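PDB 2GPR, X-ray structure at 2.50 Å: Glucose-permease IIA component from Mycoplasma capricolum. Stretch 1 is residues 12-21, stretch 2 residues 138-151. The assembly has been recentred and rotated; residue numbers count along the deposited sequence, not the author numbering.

Stretch 1 12-21: APCDGTIITL
Stretch 2 (138-151) IVKMGEVKQGDVVA

Two side-chain hydrogen bonds, both very short in the model, pin the stretches together. Asp15 accepts from the backbone of Gln146, with Gln146 N to Asp15 OD1 at 2.5 Å and nearly linear at 169°; with chi1 at -81° (m) and chi2 at 4°, the carboxylate reaches a partner that its sideways CA-to-CB bond does not face. The hydroxyl of Thr17 (chi1 -39°, m) donates to Glu143, Thr17 OG1 to Glu143 OE1 being 2.4 Å. Glu143 bends to receive it, with chi1 -136°, chi2 70° (p) and chi3 -28°. A carboxylate, whose oxygens are all acceptors when ionised, suits Asp15 facing a backbone NH and Glu143 facing a hydroxyl; threonine supplies that hydroxyl on a branched CB that favours a strand.

From Gly16 to Ile18 the chain runs antiparallel to Val144 back to Gly142. Gly16 and Val144 form a hydrogen-bonded pair, with CA atoms 5.6 Å apart: Val144 N donates to Gly16 O at 2.8 Å, while the return bond from Gly16 N to Val144 O is weak at 3.4 Å. Thr17 and Glu143 follow as a non-hydrogen-bonded pair, CA to CA 4.4 Å; being directly paired, their side chains share a face, opposite to that of Ile18 and Val144, so OG1 and OE1 can meet. Next come Ile18 and Gly142, CA to CA 5.4 Å, with Ile18 N to Gly142 O at 2.9 Å and a weak Gly142 N to Ile18 O bond at 3.5 Å. Gly142 O also lies 3.2 Å from Thr17 CA in a CA-H...O contact. Thr17 (phi/psi -112/130) and Ile18 (-77/130) are extended, whereas Gly16 (145/-160) and Gly142 (92/-162) adopt angles at which a CB would jam against the preceding carbonyl.

Beyond the ladder, a type II turn from Lys145 to Asp148 presents its backbone to Ala12 (-87/126). Gly147 N donates to Ala12 O at 2.7 Å, and Ala12 N makes a weak bond to Asp148 O at 3.1 Å. Gln146 at -54/122 and Gly147 at 100/12 shape the turn; the positive phi suits glycine. Asp148 (chi1 -84°, m) braces it by accepting from Lys145, with Lys145 N to Asp148 OD2 at 2.7 Å.

Packing lies on the face of Ile18 and Val144. Ile18, m at both chi1 and chi2, directs CG1 to 3.8 Å from Val150 CG2 and 4.1 Å from Val144 CG2, while its CG2 is 4.1 Å from Val139 CG1 and 4.3 Å from Met141 SD. Branched aliphatic chains suit this: Val144 (chi1 -61°, m) also brings CG2 to 3.9 Å from Ala12 CB. The small methyl of Ala12 points toward the other stretch, with Ala12 CB 4.0 Å from Val150 CG2. At the margin, flexible Met141 (chi1 -67°, m) brings SD to 4.0 Å from Thr20 CG2.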

ATOM      1  N   ALA A  12       1.008  -7.563   4.040  1.00 24.89           N
ATOM      2  CA  ALA A  12       2.125  -6.941   3.406  1.00 25.37           C
ATOM      3  C   ALA A  12       2.063  -7.280   1.909  1.00 27.75           C
ATOM      4  O   ALA A  12       1.927  -8.442   1.560  1.00 30.01           O
ATOM      5  CB  ALA A  12       3.382  -7.484   4.019  1.00 26.62           C
ATOM      6  N   PRO A  13       2.087  -6.260   1.021  1.00 27.00           N
ATOM      7  CA  PRO A  13       2.024  -6.418  -0.452  1.00 22.22           C
ATOM      8  C   PRO A  13       3.337  -6.882  -1.131  1.00 19.57           C
ATOM      9  O   PRO A  13       3.366  -7.331  -2.277  1.00 15.28           O
ATOM     10  CB  PRO A  13       1.692  -5.049  -0.983  1.00 21.40           C
ATOM     11  CG  PRO A  13       1.935  -4.065   0.142  1.00 22.66           C
ATOM     12  CD  PRO A  13       1.849  -4.847   1.425  1.00 26.23           C
ATOM     13  N   CYS A  14       4.445  -6.763  -0.413  1.00 20.22           N
ATOM     14  CA  CYS A  14       5.706  -7.265  -0.873  1.00 22.40           C
ATOM     15  C   CYS A  14       6.573  -7.728   0.313  1.00 26.92           C
ATOM     16  O   CYS A  14       6.193  -7.655   1.511  1.00 26.92           O
ATOM     17  CB  CYS A  14       6.458  -6.275  -1.726  1.00 22.86           C
ATOM     18  SG  CYS A  14       6.800  -4.808  -0.788  1.00 24.29           S
ATOM     19  N   ASP A  15       7.720  -8.252  -0.008  1.00 27.99           N
ATOM     20  CA  ASP A  15       8.564  -8.656   1.049  1.00 32.06           C
ATOM     21  C   ASP A  15       9.334  -7.413   1.452  1.00 33.74           C
ATOM     22  O   ASP A  15       9.457  -6.506   0.650  1.00 35.67           O
ATOM     23  CB  ASP A  15       9.472  -9.850   0.618  1.00 34.98           C
ATOM     24  CG  ASP A  15       8.811 -11.236   0.661  1.00 37.61           C
ATOM     25  OD1 ASP A  15       7.518 -11.251   0.978  1.00 35.82           O
ATOM     26  OD2 ASP A  15       9.447 -12.261   0.464  1.00 40.22           O
ATOM     27  N   GLY A  16       9.797  -7.327   2.704  1.00 33.79           N
ATOM     28  CA  GLY A  16      10.567  -6.158   3.162  1.00 31.96           C
ATOM     29  C   GLY A  16      10.306  -5.795   4.619  1.00 30.63           C
ATOM     30  O   GLY A  16       9.821  -6.611   5.404  1.00 30.22           O
ATOM     31  N   THR A  17      10.621  -4.546   4.967  1.00 28.50           N
ATOM     32  CA  THR A  17      10.434  -4.081   6.311  1.00 26.40           C
ATOM     33  C   THR A  17       9.348  -3.048   6.415  1.00 25.83           C
ATOM     34  O   THR A  17       9.380  -2.029   5.740  1.00 26.19           O
ATOM     35  CB  THR A  17      11.713  -3.368   6.751  1.00 27.46           C
ATOM     36  OG1 THR A  17      12.814  -4.070   6.258  1.00 30.36           O
ATOM     37  CG2 THR A  17      11.778  -3.178   8.269  1.00 25.71           C
ATOM     38  N   ILE A  18       8.445  -3.237   7.340  1.00 25.29           N
ATOM     39  CA  ILE A  18       7.494  -2.210   7.602  1.00 24.58           C
ATOM     40  C   ILE A  18       8.261  -1.169   8.410  1.00 25.30           C
ATOM     41  O   ILE A  18       9.033  -1.527   9.293  1.00 26.67           O
ATOM     42  CB  ILE A  18       6.265  -2.732   8.331  1.00 25.10           C
ATOM     43  CG1 ILE A  18       5.572  -3.801   7.457  1.00 29.39           C
ATOM     44  CG2 ILE A  18       5.297  -1.584   8.669  1.00 22.59           C
ATOM     45  CD1 ILE A  18       5.133  -3.274   6.074  1.00 30.50           C
ATOM     46  N   ILE A  19       8.172   0.085   8.006  1.00 25.05           N
ATOM     47  CA  ILE A  19       8.827   1.192   8.666  1.00 23.02           C
ATOM     48  C   ILE A  19       7.694   2.170   8.901  1.00 23.37           C
ATOM     49  O   ILE A  19       6.598   1.903   8.429  1.00 24.14           O
ATOM     50  CB  ILE A  19       9.932   1.803   7.769  1.00 23.97           C
ATOM     51  CG1 ILE A  19       9.325   2.484   6.527  1.00 24.08           C
ATOM     52  CG2 ILE A  19      10.872   0.724   7.256  1.00 23.73           C
ATOM     53  CD1 ILE A  19      10.239   2.371   5.320  1.00 23.36           C
ATOM     54  N   THR A  20       7.943   3.291   9.585  1.00 22.24           N
ATOM     55  CA  THR A  20       6.910   4.290   9.873  1.00 21.51           C
ATOM     56  C   THR A  20       6.866   5.351   8.816  1.00 21.64           C
ATOM     57  O   THR A  20       7.767   5.420   7.972  1.00 23.24           O
ATOM     58  CB  THR A  20       7.061   4.942  11.277  1.00 20.66           C
ATOM     59  OG1 THR A  20       8.342   5.553  11.432  1.00 24.37           O
ATOM     60  CG2 THR A  20       6.837   3.925  12.393  1.00 15.63           C
ATOM     61  N   LEU A  21       5.808   6.162   8.865  1.00 19.70           N
ATOM     62  CA  LEU A  21       5.642   7.225   7.909  1.00 22.20           C
ATOM     63  C   LEU A  21       6.672   8.313   8.178  1.00 24.44           C
ATOM     64  O   LEU A  21       7.092   9.104   7.320  1.00 21.80           O
ATOM     65  CB  LEU A  21       4.234   7.836   7.942  1.00 23.58           C
ATOM     66  CG  LEU A  21       3.157   6.997   7.247  1.00 25.07           C
ATOM     67  CD1 LEU A  21       1.843   7.765   7.306  1.00 26.08           C
ATOM     68  CD2 LEU A  21       3.512   6.663   5.784  1.00 23.66           C
ATOM     69  N   ILE A 138      -3.038  -2.310  16.068  1.00 32.30           N
ATOM     70  CA  ILE A 138      -1.678  -2.796  15.939  1.00 33.00           C
ATOM     71  C   ILE A 138      -1.057  -2.749  14.557  1.00 32.76           C
ATOM     72  O   ILE A 138      -1.627  -3.239  13.589  1.00 36.67           O
ATOM     73  CB  ILE A 138      -1.623  -4.255  16.444  1.00 34.56           C
ATOM     74  CG1 ILE A 138      -2.444  -4.423  17.701  1.00 36.85           C
ATOM     75  CG2 ILE A 138      -0.208  -4.782  16.677  1.00 34.52           C
ATOM     76  CD1 ILE A 138      -3.845  -4.946  17.397  1.00 40.25           C
ATOM     77  N   VAL A 139       0.175  -2.241  14.490  1.00 27.45           N
ATOM     78  CA  VAL A 139       0.931  -2.322  13.285  1.00 26.43           C
ATOM     79  C   VAL A 139       2.162  -3.177  13.556  1.00 23.81           C
ATOM     80  O   VAL A 139       3.045  -2.763  14.265  1.00 19.74           O
ATOM     81  CB  VAL A 139       1.408  -0.999  12.639  1.00 29.05           C
ATOM     82  CG1 VAL A 139       2.318  -1.360  11.442  1.00 27.45           C
ATOM     83  CG2 VAL A 139       0.267  -0.121  12.161  1.00 29.45           C
ATOM     84  N   LYS A 140       2.243  -4.346  12.958  1.00 27.65           N
ATOM     85  CA  LYS A 140       3.417  -5.179  13.124  1.00 28.38           C
ATOM     86  C   LYS A 140       4.568  -4.588  12.313  1.00 30.26           C
ATOM     87  O   LYS A 140       4.403  -4.304  11.112  1.00 35.46           O
ATOM     88  CB  LYS A 140       3.138  -6.652  12.859  1.00 30.45           C
ATOM     89  CG  LYS A 140       4.384  -7.481  12.535  1.00 34.37           C
ATOM     90  CD  LYS A 140       4.121  -8.613  11.534  1.00 38.78           C
ATOM     91  CE  LYS A 140       3.654  -9.940  12.155  1.00 41.97           C
ATOM     92  NZ  LYS A 140       3.357 -11.012  11.155  1.00 42.72           N
ATOM     93  N   MET A 141       5.715  -4.309  13.015  1.00 24.06           N
ATOM     94  CA  MET A 141       6.877  -3.686  12.442  1.00 20.25           C
ATOM     95  C   MET A 141       8.000  -4.656  12.170  1.00 21.39           C
ATOM     96  O   MET A 141       7.934  -5.822  12.487  1.00 22.97           O
ATOM     97  CB  MET A 141       7.360  -2.575  13.359  1.00 20.70           C
ATOM     98  CG  MET A 141       6.376  -1.435  13.419  1.00 23.92           C
ATOM     99  SD  MET A 141       6.892  -0.099  12.372  1.00 25.63           S
ATOM    100  CE  MET A 141       8.614  -0.051  12.913  1.00 27.49           C
ATOM    101  N   GLY A 142       9.046  -4.191  11.545  1.00 20.86           N
ATOM    102  CA  GLY A 142      10.129  -5.079  11.316  1.00 21.08           C
ATOM    103  C   GLY A 142      10.041  -5.783   9.987  1.00 22.24           C
ATOM    104  O   GLY A 142       9.343  -5.333   9.090  1.00 19.43           O
ATOM    105  N   GLU A 143      10.829  -6.890   9.897  1.00 25.00           N
ATOM    106  CA  GLU A 143      10.997  -7.737   8.733  1.00 26.80           C
ATOM    107  C   GLU A 143       9.755  -8.648   8.521  1.00 28.88           C
ATOM    108  O   GLU A 143       9.275  -9.322   9.453  1.00 29.72           O
ATOM    109  CB  GLU A 143      12.324  -8.504   8.871  1.00 29.94           C
ATOM    110  CG  GLU A 143      13.187  -8.563   7.587  1.00 37.38           C
ATOM    111  CD  GLU A 143      13.824  -7.247   7.146  1.00 40.03           C
ATOM    112  OE1 GLU A 143      13.349  -6.151   7.396  1.00 41.70           O
ATOM    113  OE2 GLU A 143      14.928  -7.417   6.428  1.00 38.81           O
ATOM    114  N   VAL A 144       9.167  -8.599   7.293  1.00 28.17           N
ATOM    115  CA  VAL A 144       7.931  -9.321   6.965  1.00 25.10           C
ATOM    116  C   VAL A 144       7.964 -10.025   5.637  1.00 24.81           C
ATOM    117  O   VAL A 144       8.774  -9.789   4.768  1.00 24.67           O
ATOM    118  CB  VAL A 144       6.669  -8.410   6.938  1.00 24.27           C
ATOM    119  CG1 VAL A 144       6.386  -7.755   8.283  1.00 23.70           C
ATOM    120  CG2 VAL A 144       6.786  -7.341   5.861  1.00 24.64           C
ATOM    121  N   LYS A 145       6.985 -10.872   5.484  1.00 27.36           N
ATOM    122  CA  LYS A 145       6.783 -11.578   4.276  1.00 27.72           C
ATOM    123  C   LYS A 145       5.481 -11.151   3.682  1.00 27.10           C
ATOM    124  O   LYS A 145       4.481 -10.912   4.399  1.00 26.58           O
ATOM    125  CB  LYS A 145       6.806 -13.058   4.513  1.00 29.89           C
ATOM    126  CG  LYS A 145       8.178 -13.491   4.969  1.00 33.10           C
ATOM    127  CD  LYS A 145       9.047 -13.964   3.814  1.00 38.67           C
ATOM    128  CE  LYS A 145       9.155 -15.502   3.713  1.00 42.49           C
ATOM    129  NZ  LYS A 145      10.423 -15.995   3.125  1.00 44.72           N
ATOM    130  N   GLN A 146       5.494 -11.035   2.367  1.00 25.98           N
ATOM    131  CA  GLN A 146       4.295 -10.642   1.641  1.00 25.33           C
ATOM    132  C   GLN A 146       3.121 -11.558   2.008  1.00 26.66           C
ATOM    133  O   GLN A 146       3.223 -12.783   1.859  1.00 27.32           O
ATOM    134  CB  GLN A 146       4.546 -10.700   0.116  1.00 21.12           C
ATOM    135  CG  GLN A 146       3.303 -10.387  -0.702  1.00 18.66           C
ATOM    136  CD  GLN A 146       2.529 -11.612  -1.047  1.00 19.95           C
ATOM    137  OE1 GLN A 146       1.273 -11.684  -0.888  1.00 17.52           O
ATOM    138  NE2 GLN A 146       3.282 -12.576  -1.591  1.00 23.26           N
ATOM    139  N   GLY A 147       2.015 -10.974   2.510  1.00 24.09           N
ATOM    140  CA  GLY A 147       0.839 -11.759   2.873  1.00 21.03           C
ATOM    141  C   GLY A 147       0.766 -12.012   4.378  1.00 21.29           C
ATOM    142  O   GLY A 147      -0.010 -12.846   4.862  1.00 22.00           O
ATOM    143  N   ASP A 148       1.606 -11.296   5.103  1.00 20.22           N
ATOM    144  CA  ASP A 148       1.687 -11.416   6.532  1.00 20.12           C
ATOM    145  C   ASP A 148       0.804 -10.390   7.080  1.00 17.92           C
ATOM    146  O   ASP A 148       0.816  -9.289   6.555  1.00 16.06           O
ATOM    147  CB  ASP A 148       3.108 -10.969   7.009  1.00 20.77           C
ATOM    148  CG  ASP A 148       4.225 -11.968   6.982  1.00 21.73           C
ATOM    149  OD1 ASP A 148       3.902 -13.053   6.397  1.00 23.90           O
ATOM    150  OD2 ASP A 148       5.327 -11.767   7.451  1.00 23.68           O
ATOM    151  N   VAL A 149       0.158 -10.664   8.186  1.00 19.11           N
ATOM    152  CA  VAL A 149      -0.576  -9.585   8.791  1.00 20.92           C
ATOM    153  C   VAL A 149       0.419  -8.531   9.304  1.00 24.88           C
ATOM    154  O   VAL A 149       1.489  -8.845   9.805  1.00 26.19           O
ATOM    155  CB  VAL A 149      -1.616 -10.003   9.816  1.00 19.17           C
ATOM    156  CG1 VAL A 149      -2.113  -8.762  10.550  1.00 19.83           C
ATOM    157  CG2 VAL A 149      -2.770 -10.648   9.094  1.00 17.61           C
ATOM    158  N   VAL A 150       0.059  -7.265   9.148  1.00 25.82           N
ATOM    159  CA  VAL A 150       0.906  -6.114   9.416  1.00 22.88           C
ATOM    160  C   VAL A 150       0.153  -4.982  10.167  1.00 22.29           C
ATOM    161  O   VAL A 150       0.744  -4.041  10.671  1.00 24.42           O
ATOM    162  CB  VAL A 150       1.479  -5.685   8.032  1.00 21.82           C
ATOM    163  CG1 VAL A 150       1.588  -4.186   7.803  1.00 23.35           C
ATOM    164  CG2 VAL A 150       2.815  -6.363   7.776  1.00 23.12           C
ATOM    165  N   ALA A 151      -1.163  -5.070  10.247  1.00 20.50           N
ATOM    166  CA  ALA A 151      -1.953  -4.073  10.939  1.00 17.31           C
ATOM    167  C   ALA A 151      -3.385  -4.434  10.992  1.00 17.77           C
ATOM    168  O   ALA A 151      -3.931  -5.166  10.189  1.00 18.60           O
ATOM    169  CB  ALA A 151      -1.829  -2.691  10.354  1.00 16.85           C
TER